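Local coordinates for putative carbohydrate binding protein (Pseudomonas aeruginosa, PDB 3QEC) that probably binds carbohydrates such as heparin-like polysaccharides, and may act in carbohydrate transport and biofilm formation, at residues D9-E14 against A52-K57; N106-I111 against T133-V138; G24-D29 against F99-I104; T45-E50 against A91-N96; L30-A35 against S113-S118. All blocks are in the same frame, centred on the assembly; numbering follows the deposited sequence.

Contact 1: residues D9-E14 against A52-K57; sequences DFPEHE and ATSYMK
F10 turns an edge to one face of the Y55 ring in a T-shaped pair, with planes at 77° and F10 CD1 4.1 Å from Y55 CE2, above the rim and not the centre. Y55 and E14 have the most area buried here. P11 extends the apolar patch, its CD resting 3.5 Å from Y55 CB. Y15 also stacks on F10, while Y55 OH is hydrogen-bonded to the backbone N of D81. On the polar side, the E14 chain runs out extended beyond CG and sets both carboxylate oxygens against S54. OE1 of E14 takes the S54 N-H on its syn lone pair, 2.9 Å from S54 N and nearly straight at 172°. OE2 of E14 accepts from S54 OG at 2.9 Å, also from the syn side but 25° out of the carboxylate plane. T53 CB lies beside E14 OE1. T53 OG1, hydrogen-bonded to Y15 OH, also receives a weak bond of 3.4 Å from M56 N. These bonds mark the N-terminus of helix 54-63: T53 is the N-cap, and a glutamate from helix 12-16 meets the first-turn amide, where its negative charge probably suits the helix dipole.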
# COMPACT_ATOMS: atom_id res chain seq x y z
N ASP A 9 -6.10 -14.32 -14.34
CA ASP A 9 -7.20 -14.97 -13.62
C ASP A 9 -6.84 -15.08 -12.13
O ASP A 9 -5.65 -15.27 -11.80
CB ASP A 9 -7.49 -16.37 -14.19
CG ASP A 9 -8.02 -16.43 -15.61
OD1 ASP A 9 -8.72 -15.46 -16.04
OD2 ASP A 9 -7.82 -17.47 -16.28
N PHE A 10 -7.83 -14.92 -11.24
CA PHE A 10 -7.63 -15.02 -9.79
C PHE A 10 -6.99 -16.39 -9.45
O PHE A 10 -7.57 -17.42 -9.78
CB PHE A 10 -8.95 -14.80 -9.03
CG PHE A 10 -8.80 -14.75 -7.53
CD1 PHE A 10 -8.38 -13.59 -6.90
CD2 PHE A 10 -9.07 -15.87 -6.75
CE1 PHE A 10 -8.25 -13.54 -5.51
CE2 PHE A 10 -8.94 -15.82 -5.36
CZ PHE A 10 -8.54 -14.66 -4.76
N PRO A 11 -5.75 -16.40 -8.87
CA PRO A 11 -5.06 -17.68 -8.59
C PRO A 11 -5.42 -18.27 -7.23
O PRO A 11 -4.77 -17.98 -6.21
CB PRO A 11 -3.58 -17.29 -8.67
CG PRO A 11 -3.55 -15.83 -8.32
CD PRO A 11 -4.92 -15.25 -8.46
N GLU A 12 -6.45 -19.12 -7.21
CA GLU A 12 -6.98 -19.77 -6.01
C GLU A 12 -5.90 -20.48 -5.20
O GLU A 12 -5.84 -20.26 -3.98
CB GLU A 12 -8.11 -20.75 -6.38
CG GLU A 12 -9.36 -20.07 -6.93
CD GLU A 12 -10.40 -20.94 -7.63
OE1 GLU A 12 -10.53 -22.13 -7.28
OE2 GLU A 12 -11.11 -20.40 -8.51
N HIS A 13 -5.03 -21.30 -5.87
CA HIS A 13 -3.95 -22.06 -5.25
C HIS A 13 -2.99 -21.13 -4.44
O HIS A 13 -2.56 -21.49 -3.33
CB HIS A 13 -3.20 -22.85 -6.35
CG HIS A 13 -2.72 -22.02 -7.51
ND1 HIS A 13 -3.60 -21.60 -8.51
CD2 HIS A 13 -1.48 -21.57 -7.81
CE1 HIS A 13 -2.86 -20.91 -9.35
NE2 HIS A 13 -1.58 -20.87 -8.98
N GLU A 14 -2.65 -19.97 -5.02
CA GLU A 14 -1.73 -19.02 -4.38
C GLU A 14 -2.30 -18.52 -3.06
O GLU A 14 -1.55 -18.42 -2.09
CB GLU A 14 -1.41 -17.85 -5.31
CG GLU A 14 -0.43 -18.23 -6.40
CD GLU A 14 -0.04 -17.10 -7.32
OE1 GLU A 14 0.10 -15.96 -6.82
OE2 GLU A 14 0.18 -17.35 -8.52
N ALA A 52 1.32 -11.31 -1.25
CA ALA A 52 2.04 -10.89 -2.47
C ALA A 52 1.86 -11.95 -3.57
O ALA A 52 2.73 -12.80 -3.76
CB ALA A 52 3.52 -10.67 -2.16
N THR A 53 0.72 -11.93 -4.27
CA THR A 53 0.38 -12.92 -5.30
C THR A 53 0.69 -12.40 -6.70
O THR A 53 0.88 -11.19 -6.89
CB THR A 53 -1.10 -13.33 -5.19
OG1 THR A 53 -1.94 -12.20 -5.40
CG2 THR A 53 -1.43 -14.02 -3.86
N SER A 54 0.70 -13.31 -7.69
CA SER A 54 0.95 -12.97 -9.09
C SER A 54 -0.16 -12.01 -9.62
O SER A 54 0.11 -11.17 -10.48
CB SER A 54 1.05 -14.23 -9.94
OG SER A 54 -0.19 -14.92 -10.00
N TYR A 55 -1.37 -12.12 -9.04
CA TYR A 55 -2.58 -11.32 -9.30
C TYR A 55 -2.33 -9.85 -8.90
O TYR A 55 -2.46 -8.97 -9.75
CB TYR A 55 -3.79 -11.93 -8.52
CG TYR A 55 -5.13 -11.28 -8.80
CD1 TYR A 55 -5.76 -11.43 -10.03
CD2 TYR A 55 -5.79 -10.55 -7.81
CE1 TYR A 55 -7.00 -10.84 -10.29
CE2 TYR A 55 -7.02 -9.93 -8.07
CZ TYR A 55 -7.62 -10.08 -9.31
OH TYR A 55 -8.84 -9.49 -9.55
N MSE A 56 -1.93 -9.59 -7.63
CA MSE A 56 -1.68 -8.23 -7.14
C MSE A 56 -0.33 -7.64 -7.65
O MSE A 56 -0.21 -6.41 -7.72
CB MSE A 56 -1.78 -8.15 -5.62
CG MSE A 56 -3.22 -8.38 -5.11
SE MSE A 56 -4.58 -7.35 -6.08
CE MSE A 56 -4.24 -5.58 -5.30
N LYS A 57 0.63 -8.48 -8.07
CA LYS A 57 1.90 -8.02 -8.67
C LYS A 57 1.58 -7.25 -9.95
O LYS A 57 2.15 -6.17 -10.18
CB LYS A 57 2.82 -9.22 -8.97
CG LYS A 57 4.13 -8.87 -9.69
CD LYS A 57 4.98 -10.09 -9.95
CE LYS A 57 6.27 -9.77 -10.63
NZ LYS A 57 7.17 -10.97 -10.69

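Contact 2: residues N106-I111 against T133-V138; sequences NGTYYI and TKLVTV
Y109 and V136 face each other as a hydrogen-bonded antiparallel pair, Y109 N to V136 O at 2.8 Å and V136 N to Y109 O at 2.9 Å. Similar paired bonds join G107 with V138 and I111 with K134, so six backbone bonds tie the strands. From the pair, the Y109 side chain can be followed outward. Its CB meets V136 CG1 at 3.9 Å and also lies near V136 O. The first torsion (chi1 -58°) sets CG beside the backbone N, anti to the carbonyl carbon. In the ring, CD1 has V136 O at its edge, in the ring plane, and CE1 reaches V138 CG2 at 4.0 Å. At the tip, Y109 OH is hydrogen-bonded to P105 O. On the same face the I111 and V136 side chains cross obliquely, CG2 of I111 4.0 Å from CG1 of V136, making an apolar row of V138, Y109, V136 and I111 in that order. The other face carries T108, Y110, L135 and T137. There Y110 and L135 lie side by side, pointing the same way, with Y110 CE1 3.6 Å from L135 CD2. The pair belongs to the hairpin of strands 107-120 and 125-138. Strand 46-51 adjoins strand 107-120 on its other side, helix 54-63 packs on Y110, and I104, F101 and F99 of strand 98-104 meet the Y109 and I111 face.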
# COMPACT_ATOMS: atom_id res chain seq x y z
N ASN A 106 3.05 -15.72 9.01
CA ASN A 106 4.27 -15.97 8.25
C ASN A 106 3.89 -15.92 6.78
O ASN A 106 2.86 -16.49 6.40
CB ASN A 106 4.82 -17.34 8.63
CG ASN A 106 6.07 -17.79 7.93
OD1 ASN A 106 7.13 -17.89 8.52
ND2 ASN A 106 5.94 -18.21 6.69
N GLY A 107 4.67 -15.20 5.98
CA GLY A 107 4.39 -15.06 4.55
C GLY A 107 4.98 -13.82 3.92
O GLY A 107 5.74 -13.11 4.56
N THR A 108 4.63 -13.59 2.64
CA THR A 108 5.13 -12.44 1.87
C THR A 108 3.95 -11.56 1.50
O THR A 108 2.91 -12.07 1.07
CB THR A 108 5.97 -12.89 0.68
OG1 THR A 108 6.87 -13.92 1.13
CG2 THR A 108 6.80 -11.72 0.09
N TYR A 109 4.09 -10.25 1.72
CA TYR A 109 3.00 -9.30 1.55
C TYR A 109 3.34 -8.06 0.76
O TYR A 109 4.51 -7.68 0.64
CB TYR A 109 2.55 -8.79 2.95
CG TYR A 109 2.10 -9.86 3.92
CD1 TYR A 109 3.02 -10.56 4.69
CD2 TYR A 109 0.75 -10.14 4.10
CE1 TYR A 109 2.61 -11.56 5.57
CE2 TYR A 109 0.32 -11.14 4.98
CZ TYR A 109 1.26 -11.85 5.70
OH TYR A 109 0.86 -12.83 6.57
N TYR A 110 2.29 -7.40 0.27
CA TYR A 110 2.30 -6.05 -0.29
C TYR A 110 1.76 -5.17 0.80
O TYR A 110 0.71 -5.49 1.38
CB TYR A 110 1.47 -5.89 -1.59
CG TYR A 110 2.15 -6.42 -2.83
CD1 TYR A 110 3.36 -5.88 -3.27
CD2 TYR A 110 1.60 -7.45 -3.57
CE1 TYR A 110 4.02 -6.39 -4.39
CE2 TYR A 110 2.26 -7.99 -4.68
CZ TYR A 110 3.45 -7.44 -5.10
OH TYR A 110 4.08 -7.95 -6.21
N ILE A 111 2.48 -4.11 1.15
CA ILE A 111 2.03 -3.11 2.12
C ILE A 111 1.85 -1.84 1.26
O ILE A 111 2.76 -1.47 0.51
CB ILE A 111 2.95 -3.01 3.37
CG1 ILE A 111 2.32 -2.14 4.48
CG2 ILE A 111 4.42 -2.65 3.03
CD1 ILE A 111 2.97 -2.35 5.87
N THR A 133 3.71 1.48 -2.67
CA THR A 133 3.59 0.05 -2.38
C THR A 133 4.98 -0.59 -2.26
O THR A 133 5.83 -0.39 -3.14
CB THR A 133 2.76 -0.62 -3.51
OG1 THR A 133 1.49 0.04 -3.63
CG2 THR A 133 2.56 -2.12 -3.31
N LYS A 134 5.19 -1.37 -1.19
CA LYS A 134 6.43 -2.10 -0.93
C LYS A 134 6.14 -3.57 -0.59
O LYS A 134 5.00 -3.91 -0.22
CB LYS A 134 7.20 -1.44 0.25
CG LYS A 134 7.74 -0.03 -0.03
CD LYS A 134 9.04 -0.06 -0.83
CE LYS A 134 9.48 1.30 -1.27
NZ LYS A 134 10.79 1.25 -1.94
N LEU A 135 7.17 -4.42 -0.70
CA LEU A 135 7.11 -5.83 -0.31
C LEU A 135 7.61 -5.98 1.14
O LEU A 135 8.66 -5.41 1.48
CB LEU A 135 7.98 -6.71 -1.24
CG LEU A 135 7.43 -7.14 -2.62
CD1 LEU A 135 8.58 -7.55 -3.55
CD2 LEU A 135 6.42 -8.31 -2.50
N VAL A 136 6.91 -6.80 1.97
CA VAL A 136 7.38 -7.10 3.34
C VAL A 136 7.28 -8.64 3.56
O VAL A 136 6.25 -9.24 3.26
CB VAL A 136 6.70 -6.27 4.49
CG1 VAL A 136 5.18 -6.30 4.42
CG2 VAL A 136 7.21 -6.68 5.87
N THR A 137 8.37 -9.24 4.04
CA THR A 137 8.47 -10.67 4.34
C THR A 137 8.38 -10.89 5.86
O THR A 137 8.98 -10.14 6.64
CB THR A 137 9.78 -11.26 3.76
OG1 THR A 137 9.80 -11.06 2.35
CG2 THR A 137 9.90 -12.73 4.01
N VAL A 138 7.62 -11.91 6.28
CA VAL A 138 7.44 -12.22 7.69
C VAL A 138 7.76 -13.70 7.91
O VAL A 138 7.10 -14.54 7.29
CB VAL A 138 6.03 -11.83 8.21
CG1 VAL A 138 5.88 -12.08 9.71
CG2 VAL A 138 5.71 -10.36 7.87

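Contact 3: residues G24-D29 against F99-I104; sequences GVINGD and FDFDHI
I26 with F101 and G28 with F99 form hydrogen-bonded antiparallel pairs, the strands running at 172°, until the register slips by one at a G1 bulge where H103 and I104 both face G24. There I104 N reaches G24 O at 2.8 Å, while H103 N is turned at a poor angle to the same oxygen. The chain turns a corner at H103, within the bulge. On the buried face, F99 brings its ring over the partner strand: CG sits between its own backbone N and carbonyl carbon (chi1 59°), and G28 CA lies over one face, 3.7 Å from the ring centroid, as a CH-pi contact offset toward the rim. With no side chain on G28, the ring settles directly on backbone. I26 CG2 stands at the edge of the same ring. The I26 and I104 side chains cross at about a right angle, CD1 of I26 4.0 Å from CG2 of I104. On the opposite face, N27 ND2 gives a 2.7 Å bond to D100 OD1; the carboxylate oxygen lies in the amide plane, although the two planar groups are 75° apart. H103 ND1 bonds D102 OD1, next to it in the chain. The chemistry is thus split by face: apolar groups turn inward to I111 and L49 of the other sheet, whereas the carboxylates of D100 and D102, each with an N-H donor, lie on the exposed side.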
# COMPACT_ATOMS: atom_id res chain seq x y z
N GLY A 24 2.90 -12.26 14.32
CA GLY A 24 3.78 -11.19 13.86
C GLY A 24 3.27 -9.78 14.08
O GLY A 24 2.07 -9.53 14.01
N VAL A 25 4.21 -8.87 14.35
CA VAL A 25 3.99 -7.44 14.60
C VAL A 25 4.70 -6.63 13.50
O VAL A 25 5.89 -6.84 13.28
CB VAL A 25 4.50 -7.04 16.02
CG1 VAL A 25 4.61 -5.53 16.18
CG2 VAL A 25 3.62 -7.64 17.11
N ILE A 26 3.99 -5.72 12.83
CA ILE A 26 4.55 -4.83 11.80
C ILE A 26 4.36 -3.38 12.26
O ILE A 26 3.26 -3.01 12.68
CB ILE A 26 3.97 -5.06 10.36
CG1 ILE A 26 4.32 -6.48 9.83
CG2 ILE A 26 4.46 -3.99 9.37
CD1 ILE A 26 3.83 -6.82 8.39
N ASN A 27 5.44 -2.59 12.24
CA ASN A 27 5.48 -1.16 12.57
C ASN A 27 6.01 -0.40 11.39
O ASN A 27 6.88 -0.89 10.68
CB ASN A 27 6.36 -0.86 13.79
CG ASN A 27 6.09 -1.75 14.97
OD1 ASN A 27 6.82 -2.71 15.23
ND2 ASN A 27 5.04 -1.44 15.70
N GLY A 28 5.54 0.81 11.21
CA GLY A 28 6.04 1.60 10.11
C GLY A 28 5.63 3.04 10.14
O GLY A 28 4.87 3.46 11.02
N ASP A 29 6.13 3.78 9.14
CA ASP A 29 5.91 5.20 8.94
C ASP A 29 5.57 5.46 7.50
O ASP A 29 6.17 4.86 6.60
CB ASP A 29 7.17 6.00 9.35
CG ASP A 29 7.48 5.91 10.83
OD1 ASP A 29 6.75 6.52 11.63
OD2 ASP A 29 8.47 5.22 11.18
N PHE A 99 1.92 3.63 11.71
CA PHE A 99 0.93 2.55 11.62
C PHE A 99 1.46 1.29 12.31
O PHE A 99 2.67 1.12 12.46
CB PHE A 99 0.56 2.25 10.16
CG PHE A 99 1.69 1.82 9.26
CD1 PHE A 99 2.13 0.50 9.25
CD2 PHE A 99 2.29 2.73 8.39
CE1 PHE A 99 3.18 0.10 8.42
CE2 PHE A 99 3.33 2.33 7.54
CZ PHE A 99 3.77 1.02 7.56
N ASP A 100 0.54 0.40 12.72
CA ASP A 100 0.87 -0.85 13.41
C ASP A 100 -0.10 -1.96 12.99
O ASP A 100 -1.29 -1.68 12.83
CB ASP A 100 0.81 -0.65 14.95
CG ASP A 100 1.70 0.46 15.49
OD1 ASP A 100 2.89 0.20 15.73
OD2 ASP A 100 1.21 1.60 15.63
N PHE A 101 0.39 -3.19 12.84
CA PHE A 101 -0.39 -4.39 12.53
C PHE A 101 -0.04 -5.43 13.56
O PHE A 101 1.11 -5.51 13.98
CB PHE A 101 -0.11 -4.92 11.12
CG PHE A 101 -0.60 -4.09 9.96
CD1 PHE A 101 0.21 -3.10 9.40
CD2 PHE A 101 -1.84 -4.34 9.38
CE1 PHE A 101 -0.23 -2.35 8.29
CE2 PHE A 101 -2.28 -3.60 8.27
CZ PHE A 101 -1.47 -2.60 7.74
N ASP A 102 -1.03 -6.23 13.98
CA ASP A 102 -0.82 -7.28 14.97
C ASP A 102 -1.31 -8.62 14.40
O ASP A 102 -2.08 -8.64 13.43
CB ASP A 102 -1.50 -6.92 16.30
CG ASP A 102 -3.00 -6.72 16.22
OD1 ASP A 102 -3.74 -7.75 16.21
OD2 ASP A 102 -3.44 -5.55 16.16
N HIS A 103 -0.86 -9.75 15.00
CA HIS A 103 -1.21 -11.12 14.61
C HIS A 103 -1.00 -11.38 13.10
O HIS A 103 -1.84 -12.02 12.45
CB HIS A 103 -2.64 -11.47 15.06
CG HIS A 103 -2.78 -11.47 16.55
ND1 HIS A 103 -3.33 -10.39 17.22
CD2 HIS A 103 -2.36 -12.38 17.46
CE1 HIS A 103 -3.26 -10.69 18.51
NE2 HIS A 103 -2.67 -11.88 18.70
N ILE A 104 0.14 -10.93 12.56
CA ILE A 104 0.48 -11.11 11.15
C ILE A 104 1.09 -12.50 10.92
O ILE A 104 2.14 -12.84 11.49
CB ILE A 104 1.39 -9.96 10.60
CG1 ILE A 104 0.70 -8.58 10.69
CG2 ILE A 104 1.90 -10.23 9.16
CD1 ILE A 104 -0.80 -8.54 10.27

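Contact 4: residues T45-E50 against A91-N96; sequences TKVALE and ATTDQN
V47 and T93 cross at about a right angle, methyl to methyl, with V47 CG2 3.7 Å from T93 CG2. The first torsion of T93 (chi1 66°) puts OG1 between the backbone N and carbonyl carbon, while CG2 stands anti to the carbonyl carbon. OG1 meets T45, accepting the T45 N-H at 3.0 Å and 171°, while its own hydrogen goes to G42 O. T93 N in turn gives a 2.9 Å bond to T45 O, so the two threonines hold each other through one side-chain and one backbone link. V47 and A91 continue the ladder as a hydrogen-bonded pair, V47 N to A91 O at 2.7 Å. On the other face, K46 and T92 approach obliquely, K46 CG 4.0 Å from T92 OG1. T93 also touches F99, and A91 touches F101, across the interior. D94 OD1 then receives N96 N in an Asx turn. This is the edge of an antiparallel sheet in a beta sandwich, with 89-92 its outermost strand within the chain, beside 46-51.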
# COMPACT_ATOMS: atom_id res chain seq x y z
N THR A 45 -4.48 8.08 7.63
CA THR A 45 -4.51 7.48 6.30
C THR A 45 -4.53 5.96 6.41
O THR A 45 -3.79 5.39 7.21
CB THR A 45 -3.28 7.98 5.50
OG1 THR A 45 -3.33 9.40 5.43
CG2 THR A 45 -3.22 7.42 4.09
N LYS A 46 -5.40 5.31 5.60
CA LYS A 46 -5.54 3.85 5.58
C LYS A 46 -4.35 3.21 4.87
O LYS A 46 -3.88 3.71 3.84
CB LYS A 46 -6.86 3.43 4.92
CG LYS A 46 -8.05 3.59 5.86
CD LYS A 46 -9.34 3.08 5.23
CE LYS A 46 -10.54 3.34 6.12
NZ LYS A 46 -11.80 2.82 5.52
N VAL A 47 -3.84 2.12 5.46
CA VAL A 47 -2.71 1.30 4.97
C VAL A 47 -3.22 -0.15 4.83
O VAL A 47 -3.84 -0.66 5.75
CB VAL A 47 -1.45 1.39 5.90
CG1 VAL A 47 -0.32 0.50 5.41
CG2 VAL A 47 -0.96 2.83 6.03
N ALA A 48 -3.00 -0.77 3.68
CA ALA A 48 -3.42 -2.14 3.38
C ALA A 48 -2.23 -3.10 3.40
O ALA A 48 -1.14 -2.76 2.93
CB ALA A 48 -4.11 -2.20 2.02
N LEU A 49 -2.46 -4.31 3.92
CA LEU A 49 -1.47 -5.38 3.96
C LEU A 49 -2.14 -6.66 3.46
O LEU A 49 -3.13 -7.10 4.05
CB LEU A 49 -0.91 -5.52 5.40
CG LEU A 49 0.09 -6.63 5.64
CD1 LEU A 49 1.49 -6.16 5.33
CD2 LEU A 49 0.01 -7.10 7.07
N GLU A 50 -1.66 -7.21 2.33
CA GLU A 50 -2.27 -8.39 1.71
C GLU A 50 -1.24 -9.37 1.12
O GLU A 50 -0.13 -8.94 0.83
CB GLU A 50 -3.23 -7.94 0.60
CG GLU A 50 -2.59 -7.23 -0.58
CD GLU A 50 -3.63 -6.74 -1.57
OE1 GLU A 50 -4.39 -7.58 -2.10
OE2 GLU A 50 -3.75 -5.51 -1.74
N ALA A 91 -4.87 -0.98 8.56
CA ALA A 91 -4.50 -0.12 9.68
C ALA A 91 -4.61 1.33 9.26
O ALA A 91 -4.40 1.63 8.09
CB ALA A 91 -3.08 -0.43 10.14
N THR A 92 -4.93 2.22 10.20
CA THR A 92 -4.99 3.66 9.99
C THR A 92 -3.79 4.29 10.71
O THR A 92 -3.57 3.98 11.89
CB THR A 92 -6.34 4.25 10.49
OG1 THR A 92 -7.41 3.65 9.76
CG2 THR A 92 -6.42 5.76 10.35
N THR A 93 -3.03 5.17 10.02
CA THR A 93 -1.89 5.86 10.61
C THR A 93 -2.38 6.86 11.65
O THR A 93 -3.52 7.31 11.56
CB THR A 93 -1.03 6.56 9.55
OG1 THR A 93 -1.79 7.61 8.96
CG2 THR A 93 -0.48 5.61 8.47
N ASP A 94 -1.53 7.22 12.63
CA ASP A 94 -1.89 8.19 13.66
C ASP A 94 -1.53 9.62 13.21
O ASP A 94 -1.29 9.87 12.03
CB ASP A 94 -1.24 7.85 15.03
CG ASP A 94 0.28 7.81 15.11
OD1 ASP A 94 0.94 8.49 14.30
OD2 ASP A 94 0.81 7.14 16.02
N GLN A 95 -1.49 10.56 14.18
CA GLN A 95 -1.18 11.97 13.98
C GLN A 95 0.29 12.20 13.53
O GLN A 95 0.63 13.31 13.10
CB GLN A 95 -1.52 12.78 15.26
CG GLN A 95 -0.98 12.22 16.61
CD GLN A 95 -1.62 10.94 17.17
OE1 GLN A 95 -2.79 10.59 16.91
NE2 GLN A 95 -0.86 10.21 17.97
N ASN A 96 1.16 11.16 13.58
CA ASN A 96 2.56 11.27 13.18
C ASN A 96 2.93 10.36 12.01
O ASN A 96 4.11 10.19 11.71
CB ASN A 96 3.48 10.99 14.37
CG ASN A 96 3.44 12.07 15.41
OD1 ASN A 96 2.84 11.90 16.47
ND2 ASN A 96 4.08 13.21 15.13

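Contact 5: residues L30-A35 against S113-S118; sequences LYLTSA and SELTWS
L32 and L115 interdigitate in the layered packing of a beta sandwich, where strand 30-33 of one sheet crosses strand 113-118 of the other at 46°, with axes 8.0 Å apart at their closest. The interlocking is by alternate side chains. L115 is the main bump: chi1 172° sets its CG anti to the backbone N, and from there the CD2 methyl fills the hollow between L30 and L32, 4.4 Å from L30 CG and 4.2 Å from L32 CB, with the backbone of Y31 as floor, Y31 CA lying 4.1 Å away. In return L32 fits between L115 and W117, its CD1 lying 3.6 Å from L115 O. At one end, the forked tip of L30 straddles S113, CD2 of L30 coming 3.5 Å from S113 OG, a hydroxyl already hydrogen-bonded to K46 O. V132 and L148 also touch L30. At the other end, the W117 indole enters edge on, not flat: CH2 of W117 reaches L32 CB at 3.8 Å, and the rim continues past the backbone of T33. The packing is mostly apolar and the two segments share no hydrogen bond; each sheet makes its backbone bonds elsewhere, such as L115 with G130 and L32 with Q40. E128 takes the S34 hydroxyl. The indole's last touch is W117 CZ2 against S34 CA, 3.9 Å apart with the CA in the ring plane.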
# COMPACT_ATOMS: atom_id res chain seq x y z
N LEU A 30 4.55 6.32 7.29
CA LEU A 30 4.09 6.70 5.96
C LEU A 30 4.35 8.17 5.70
O LEU A 30 3.98 9.03 6.51
CB LEU A 30 2.59 6.38 5.77
CG LEU A 30 1.89 6.97 4.53
CD1 LEU A 30 2.31 6.25 3.25
CD2 LEU A 30 0.39 6.93 4.68
N TYR A 31 5.00 8.46 4.54
CA TYR A 31 5.26 9.84 4.09
C TYR A 31 5.69 9.86 2.63
O TYR A 31 6.21 8.87 2.11
CB TYR A 31 6.30 10.58 4.98
CG TYR A 31 7.73 10.14 4.81
CD1 TYR A 31 8.25 9.06 5.51
CD2 TYR A 31 8.60 10.86 3.99
CE1 TYR A 31 9.59 8.68 5.38
CE2 TYR A 31 9.94 10.49 3.85
CZ TYR A 31 10.43 9.40 4.55
OH TYR A 31 11.76 9.06 4.41
N LEU A 32 5.46 11.00 1.97
CA LEU A 32 5.87 11.25 0.59
C LEU A 32 6.52 12.62 0.55
O LEU A 32 6.44 13.33 1.55
CB LEU A 32 4.69 11.10 -0.40
CG LEU A 32 4.17 9.66 -0.66
CD1 LEU A 32 3.07 9.66 -1.70
CD2 LEU A 32 5.28 8.70 -1.08
N THR A 33 7.22 12.97 -0.53
CA THR A 33 7.91 14.27 -0.63
C THR A 33 7.29 15.13 -1.73
O THR A 33 7.05 14.64 -2.82
CB THR A 33 9.42 14.08 -0.89
OG1 THR A 33 9.99 13.26 0.12
CG2 THR A 33 10.19 15.38 -0.95
N SER A 34 7.10 16.42 -1.46
CA SER A 34 6.59 17.38 -2.44
C SER A 34 7.63 17.61 -3.56
O SER A 34 8.80 17.27 -3.39
CB SER A 34 6.26 18.70 -1.74
OG SER A 34 6.03 19.73 -2.68
N ALA A 35 7.20 18.22 -4.67
CA ALA A 35 8.07 18.59 -5.79
C ALA A 35 9.04 19.71 -5.39
O ALA A 35 10.07 19.90 -6.04
CB ALA A 35 7.22 19.02 -6.96
N SER A 113 -0.44 2.10 0.43
CA SER A 113 -1.22 3.27 0.85
C SER A 113 -1.32 4.31 -0.28
O SER A 113 -0.64 4.20 -1.30
CB SER A 113 -0.60 3.91 2.09
OG SER A 113 -1.53 4.76 2.73
N GLU A 114 -2.21 5.30 -0.09
CA GLU A 114 -2.42 6.42 -1.00
C GLU A 114 -2.42 7.71 -0.19
O GLU A 114 -3.22 7.89 0.73
CB GLU A 114 -3.72 6.25 -1.81
CG GLU A 114 -4.03 7.41 -2.75
CD GLU A 114 -4.96 7.14 -3.91
OE1 GLU A 114 -5.34 5.96 -4.13
OE2 GLU A 114 -5.28 8.10 -4.64
N LEU A 115 -1.49 8.60 -0.52
CA LEU A 115 -1.34 9.87 0.17
C LEU A 115 -1.25 11.00 -0.86
O LEU A 115 -0.29 11.07 -1.63
CB LEU A 115 -0.11 9.82 1.10
CG LEU A 115 0.33 11.11 1.78
CD1 LEU A 115 -0.75 11.68 2.71
CD2 LEU A 115 1.63 10.89 2.51
N THR A 116 -2.28 11.85 -0.89
CA THR A 116 -2.35 13.00 -1.79
C THR A 116 -2.68 14.27 -0.98
O THR A 116 -3.26 14.19 0.10
CB THR A 116 -3.35 12.77 -2.95
OG1 THR A 116 -4.67 12.67 -2.44
CG2 THR A 116 -3.02 11.53 -3.78
N TRP A 117 -2.25 15.42 -1.48
CA TRP A 117 -2.47 16.72 -0.87
C TRP A 117 -2.44 17.79 -1.96
O TRP A 117 -2.17 17.49 -3.13
CB TRP A 117 -1.47 17.00 0.28
CG TRP A 117 -0.04 17.11 -0.17
CD1 TRP A 117 0.62 18.25 -0.52
CD2 TRP A 117 0.86 16.03 -0.43
NE1 TRP A 117 1.87 17.95 -0.99
CE2 TRP A 117 2.07 16.59 -0.90
CE3 TRP A 117 0.78 14.63 -0.29
CZ2 TRP A 117 3.19 15.81 -1.24
CZ3 TRP A 117 1.88 13.86 -0.63
CH2 TRP A 117 3.07 14.45 -1.10
N SER A 118 -2.77 19.04 -1.59
CA SER A 118 -2.83 20.16 -2.52
C SER A 118 -1.71 21.15 -2.30
O SER A 118 -1.35 21.47 -1.16
CB SER A 118 -4.17 20.88 -2.40
OG SER A 118 -5.10 20.27 -3.28

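How the contacts relate
Contacts 2, 3 and 4 are strand pairings with backbone ladders, each turning one buried face into the sandwich core and a more exposed, largely polar one outward. Contact 5 packs side chains between the two sheets, and contact 1 is a peripheral junction of helix ends with a carboxylate bond. Contacts 2 and 4 share the antiparallel sheet; contact 3 lies in the mixed one and faces both, as I111 CD1 meets F99 CE1 at 3.5 Å and F101 CZ meets A91 CB at 3.6 Å. Contacts 2 and 5 use strand 107-120, contacts 3 and 5 strand 24-33. Contact 1 reaches the sandwich through the backbone bond A52 N to T108 O, at the edge of strand 107-120 away from 133-138.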